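Local coordinates for NalD (Pseudomonas aeruginosa PAO1, PDB 5DAJ), which represses transcription of the MexAB-OprM multidrug efflux pump as a TetR-family regulator, probably by binding DNA, and responds to the antibiotic novobiocin, at residues V28-L33 with N53-F58; P84-L88 with L143-C149. One frame throughout, in Å; residues are numbered along the deposited sequence.

Interaction 1. Residues V28-L33 with N53-F58; sequences VSHTSL and NKAHLF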
# COMPACT_ATOMS: atom_id res chain seq x y z
N VAL A 28 -8.57 -14.26 -0.74
CA VAL A 28 -8.91 -14.61 -2.12
C VAL A 28 -8.36 -15.98 -2.54
O VAL A 28 -9.06 -16.76 -3.18
CB VAL A 28 -8.45 -13.52 -3.12
CG1 VAL A 28 -8.62 -13.97 -4.57
CG2 VAL A 28 -9.25 -12.24 -2.90
N SER A 29 -7.10 -16.25 -2.20
CA SER A 29 -6.43 -17.52 -2.52
C SER A 29 -7.21 -18.73 -2.00
O SER A 29 -7.47 -19.68 -2.74
CB SER A 29 -5.03 -17.55 -1.92
OG SER A 29 -4.17 -16.67 -2.61
N HIS A 30 -7.55 -18.66 -0.72
CA HIS A 30 -8.29 -19.72 -0.01
C HIS A 30 -9.81 -19.70 -0.27
O HIS A 30 -10.55 -20.44 0.39
CB HIS A 30 -8.00 -19.65 1.50
CG HIS A 30 -6.57 -19.95 1.85
ND1 HIS A 30 -5.97 -21.16 1.55
CD2 HIS A 30 -5.63 -19.21 2.48
CE1 HIS A 30 -4.72 -21.15 1.98
NE2 HIS A 30 -4.49 -19.98 2.55
N THR A 31 -10.27 -18.87 -1.20
CA THR A 31 -11.67 -18.83 -1.62
C THR A 31 -11.79 -19.31 -3.07
O THR A 31 -11.23 -18.70 -3.99
CB THR A 31 -12.28 -17.42 -1.52
OG1 THR A 31 -12.16 -16.96 -0.17
CG2 THR A 31 -13.77 -17.44 -1.90
N SER A 32 -12.54 -20.39 -3.25
CA SER A 32 -12.77 -20.97 -4.57
C SER A 32 -14.10 -20.51 -5.15
O SER A 32 -14.96 -19.97 -4.45
CB SER A 32 -12.77 -22.50 -4.46
OG SER A 32 -13.93 -22.94 -3.78
N LEU A 33 -14.25 -20.74 -6.45
CA LEU A 33 -15.50 -20.42 -7.14
C LEU A 33 -16.63 -21.34 -6.68
O LEU A 33 -17.79 -20.94 -6.65
CB LEU A 33 -15.32 -20.49 -8.66
CG LEU A 33 -14.35 -19.46 -9.25
CD1 LEU A 33 -14.04 -19.76 -10.71
CD2 LEU A 33 -14.86 -18.05 -9.12
N ASN A 53 -13.78 -16.64 -14.74
CA ASN A 53 -12.73 -17.03 -13.81
C ASN A 53 -12.68 -16.11 -12.59
O ASN A 53 -13.32 -15.06 -12.57
CB ASN A 53 -11.39 -17.02 -14.55
CG ASN A 53 -11.03 -15.66 -15.11
OD1 ASN A 53 -10.72 -14.74 -14.37
ND2 ASN A 53 -11.05 -15.52 -16.43
N LYS A 54 -11.87 -16.51 -11.62
CA LYS A 54 -11.76 -15.77 -10.35
C LYS A 54 -11.27 -14.34 -10.53
O LYS A 54 -11.74 -13.43 -9.86
CB LYS A 54 -10.85 -16.52 -9.36
CG LYS A 54 -11.04 -16.07 -7.91
CD LYS A 54 -9.93 -16.51 -6.98
CE LYS A 54 -9.92 -18.00 -6.77
NZ LYS A 54 -8.99 -18.36 -5.66
N ALA A 55 -10.28 -14.15 -11.41
CA ALA A 55 -9.67 -12.83 -11.67
C ALA A 55 -10.68 -11.84 -12.23
O ALA A 55 -10.70 -10.68 -11.83
CB ALA A 55 -8.48 -12.94 -12.60
N HIS A 56 -11.49 -12.32 -13.16
CA HIS A 56 -12.53 -11.50 -13.77
C HIS A 56 -13.62 -11.16 -12.77
O HIS A 56 -14.13 -10.04 -12.78
CB HIS A 56 -13.15 -12.20 -14.97
CG HIS A 56 -14.07 -11.32 -15.77
ND1 HIS A 56 -15.42 -11.59 -15.90
CD2 HIS A 56 -13.84 -10.17 -16.45
CE1 HIS A 56 -15.98 -10.65 -16.65
NE2 HIS A 56 -15.04 -9.78 -17.00
N LEU A 57 -13.97 -12.13 -11.93
CA LEU A 57 -14.94 -11.93 -10.85
C LEU A 57 -14.46 -10.81 -9.93
O LEU A 57 -15.17 -9.84 -9.67
CB LEU A 57 -15.13 -13.22 -10.05
CG LEU A 57 -16.32 -13.25 -9.09
CD1 LEU A 57 -16.80 -14.67 -8.86
CD2 LEU A 57 -16.01 -12.60 -7.74
N PHE A 58 -13.22 -10.96 -9.47
CA PHE A 58 -12.57 -9.98 -8.60
C PHE A 58 -12.57 -8.58 -9.22
O PHE A 58 -12.80 -7.59 -8.53
CB PHE A 58 -11.13 -10.43 -8.33
CG PHE A 58 -10.38 -9.54 -7.38
CD1 PHE A 58 -10.67 -9.54 -6.04
CD2 PHE A 58 -9.39 -8.71 -7.84
CE1 PHE A 58 -9.96 -8.74 -5.17
CE2 PHE A 58 -8.68 -7.89 -6.97
CZ PHE A 58 -8.97 -7.91 -5.63
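N53 is the N-cap of helix 54-63. Its OD1 accepts a hydrogen bond from H56 N at 2.8 Å, which fixes the start of the helix. K54 makes the main contact. Its long side chain reaches across to the turn, and NZ donates to V28 O at 3.0 Å and to T31 O at 2.8 Å. V28 to T31 form a type I beta turn, closed by T31 N bonding V28 O at 3.1 Å, so the ammonium ties together two carbonyls of the turn. The same NZ forms a salt bridge with E121. The aliphatic part of K54 is also used: its CD lies 3.7 Å from V28 CG1. L57, one helical turn on, packs its CD1 3.9 Å from L33 CD2. F58 closes the contact with CE1 4.2 Å from V28 CG2. At the turn, S29 N bonds E117 of the second subunit, so the dimer partner lies close by. L33 opens helix 33-40, with S32 as its N-cap. This helix begins the predicted helix-turn-helix. The contact thus joins the turn before that motif, and the motif's first residues, to the helix that follows it, within the all-helical DNA-binding domain of the TetR family.

Interaction 2. Residues P84-L88 with L143-C149; sequences PLRSL and LFARDEC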
# COMPACT_ATOMS: atom_id res chain seq x y z
N PRO A 84 -8.66 24.54 -10.49
CA PRO A 84 -8.75 23.10 -10.53
C PRO A 84 -7.69 22.42 -9.72
O PRO A 84 -7.71 21.21 -9.67
CB PRO A 84 -8.58 22.79 -12.01
CG PRO A 84 -7.80 23.92 -12.56
CD PRO A 84 -7.56 24.90 -11.47
N LEU A 85 -6.81 23.15 -9.08
CA LEU A 85 -5.82 22.52 -8.25
C LEU A 85 -6.57 22.31 -6.98
O LEU A 85 -6.18 21.54 -6.13
CB LEU A 85 -4.59 23.38 -8.04
CG LEU A 85 -3.56 23.28 -9.16
CD1 LEU A 85 -2.20 23.78 -8.75
CD2 LEU A 85 -3.44 21.88 -9.68
N ARG A 86 -7.67 23.01 -6.89
CA ARG A 86 -8.58 22.90 -5.74
C ARG A 86 -9.51 21.69 -5.90
O ARG A 86 -9.78 20.96 -4.94
CB ARG A 86 -9.46 24.16 -5.62
CG ARG A 86 -10.37 24.21 -4.39
CD ARG A 86 -9.61 24.07 -3.08
NE ARG A 86 -10.50 24.13 -1.92
CZ ARG A 86 -10.12 24.33 -0.66
NH1 ARG A 86 -8.84 24.52 -0.34
NH2 ARG A 86 -11.04 24.36 0.30
N SER A 87 -10.04 21.51 -7.10
CA SER A 87 -10.90 20.35 -7.40
C SER A 87 -10.17 19.04 -7.12
O SER A 87 -10.76 18.08 -6.60
CB SER A 87 -11.37 20.36 -8.86
OG SER A 87 -12.06 21.56 -9.17
N LEU A 88 -8.89 19.01 -7.48
CA LEU A 88 -8.04 17.84 -7.23
C LEU A 88 -7.89 17.57 -5.72
O LEU A 88 -8.03 16.42 -5.28
CB LEU A 88 -6.65 18.01 -7.86
CG LEU A 88 -5.65 16.90 -7.58
CD1 LEU A 88 -6.15 15.55 -8.07
CD2 LEU A 88 -4.31 17.23 -8.20
N LEU A 143 -2.94 17.67 -15.59
CA LEU A 143 -3.44 18.81 -14.80
C LEU A 143 -2.30 19.72 -14.33
O LEU A 143 -2.32 20.92 -14.56
CB LEU A 143 -4.28 18.33 -13.61
CG LEU A 143 -4.64 19.34 -12.51
CD1 LEU A 143 -5.23 20.61 -13.07
CD2 LEU A 143 -5.61 18.71 -11.54
N PHE A 144 -1.30 19.12 -13.68
CA PHE A 144 -0.11 19.87 -13.23
C PHE A 144 0.69 20.47 -14.40
O PHE A 144 1.36 21.48 -14.24
CB PHE A 144 0.83 18.98 -12.41
CG PHE A 144 0.32 18.65 -11.04
CD1 PHE A 144 0.09 19.64 -10.10
CD2 PHE A 144 0.09 17.33 -10.69
CE1 PHE A 144 -0.38 19.32 -8.84
CE2 PHE A 144 -0.38 17.01 -9.43
CZ PHE A 144 -0.62 18.01 -8.50
N ALA A 145 0.59 19.83 -15.57
CA ALA A 145 1.32 20.26 -16.78
C ALA A 145 0.72 21.47 -17.51
O ALA A 145 1.38 22.05 -18.36
CB ALA A 145 1.44 19.10 -17.75
N ARG A 146 -0.53 21.82 -17.19
CA ARG A 146 -1.17 23.02 -17.78
C ARG A 146 -0.43 24.27 -17.34
O ARG A 146 0.03 24.35 -16.20
CB ARG A 146 -2.63 23.16 -17.35
CG ARG A 146 -3.53 22.00 -17.75
CD ARG A 146 -4.95 22.17 -17.28
NE ARG A 146 -5.68 20.90 -17.31
CZ ARG A 146 -6.82 20.65 -16.66
NH1 ARG A 146 -7.41 21.59 -15.92
NH2 ARG A 146 -7.37 19.44 -16.76
N ASP A 147 -0.34 25.25 -18.24
CA ASP A 147 0.37 26.51 -17.97
C ASP A 147 -0.14 27.20 -16.70
O ASP A 147 0.65 27.68 -15.88
CB ASP A 147 0.22 27.48 -19.15
CG ASP A 147 0.89 26.97 -20.42
OD1 ASP A 147 2.10 26.66 -20.36
OD2 ASP A 147 0.22 26.88 -21.47
N GLU A 148 -1.46 27.23 -16.56
CA GLU A 148 -2.15 27.83 -15.40
C GLU A 148 -1.68 27.22 -14.07
O GLU A 148 -1.51 27.94 -13.08
CB GLU A 148 -3.68 27.65 -15.49
CG GLU A 148 -4.32 27.89 -16.86
CD GLU A 148 -4.48 26.61 -17.67
OE1 GLU A 148 -3.75 26.44 -18.67
OE2 GLU A 148 -5.32 25.76 -17.29
N CYS A 149 -1.48 25.91 -14.08
CA CYS A 149 -1.09 25.14 -12.88
C CYS A 149 0.42 25.03 -12.72
O CYS A 149 0.95 25.33 -11.65
CB CYS A 149 -1.69 23.73 -12.96
SG CYS A 149 -3.48 23.72 -13.20
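No hydrogen bond links these two segments. Apolar contacts hold them together, and the interface buries 323 Å² in all. L143 is central on its side. Its CD1 lies 4.1 Å from P84 CB, its CG 4.0 Å from L85 CD2, and its CD2 3.9 Å from L88 CD2. It therefore meets three residues near the start of helix 84-101. The F144 ring adds two leucine contacts: CE1 is 4.1 Å from L85 CD2 and CZ is 3.8 Å from L88 CD2. C149 contributes its sulfur, with SG 4.0 Å from L85 CD2 and a looser 4.4 Å from P84 CG. L85 CD2 thus sits among L143, F144 and C149. This works although the CA-to-CB bond of L85 points sideways, because the end of the side chain turns in.

The polar groups play a smaller part. R146 NH1 is 4.1 Å from P84 CG, a van der Waals contact, and the same nitrogen makes a weak hydrogen bond to L76 O. R146 is also the N-cap residue of helix 147-150. The chain turns here between two helices. L143 and C149 point toward helix 84-101, and the F144 ring comes near it.

Helix 159-179 extends the apolar cluster, with L166 against L88 and A162 against F144. The contact joins the start of helix 84-101 to the end of helix 123-145 and the short helix 147-150, in the helical MAATS-type C-terminal domain of a TetR-family repressor.

In the fold
Interaction 1 closes in the sequence before interaction 2 opens. They lie on opposite sides of the centre of the chain. Their centres are 39 Å apart and their nearest atoms about 24 Å, so they do not touch. Interaction 1 belongs to the TetR-type N-terminal region and interaction 2 to the MAATS-type C-terminal region. Helix 123-145 connects the two areas: E124 and A125 at its beginning touch residues of segment 53-58, while its end supplies L143 and F144 to interaction 2. The second subunit reaches interaction 1 but does not touch the segments of interaction 2. Interaction 1 lies at the predicted helix-turn-helix; in TetR-family proteins the C-terminal domain, to which interaction 2 belongs, usually holds the ligand pocket.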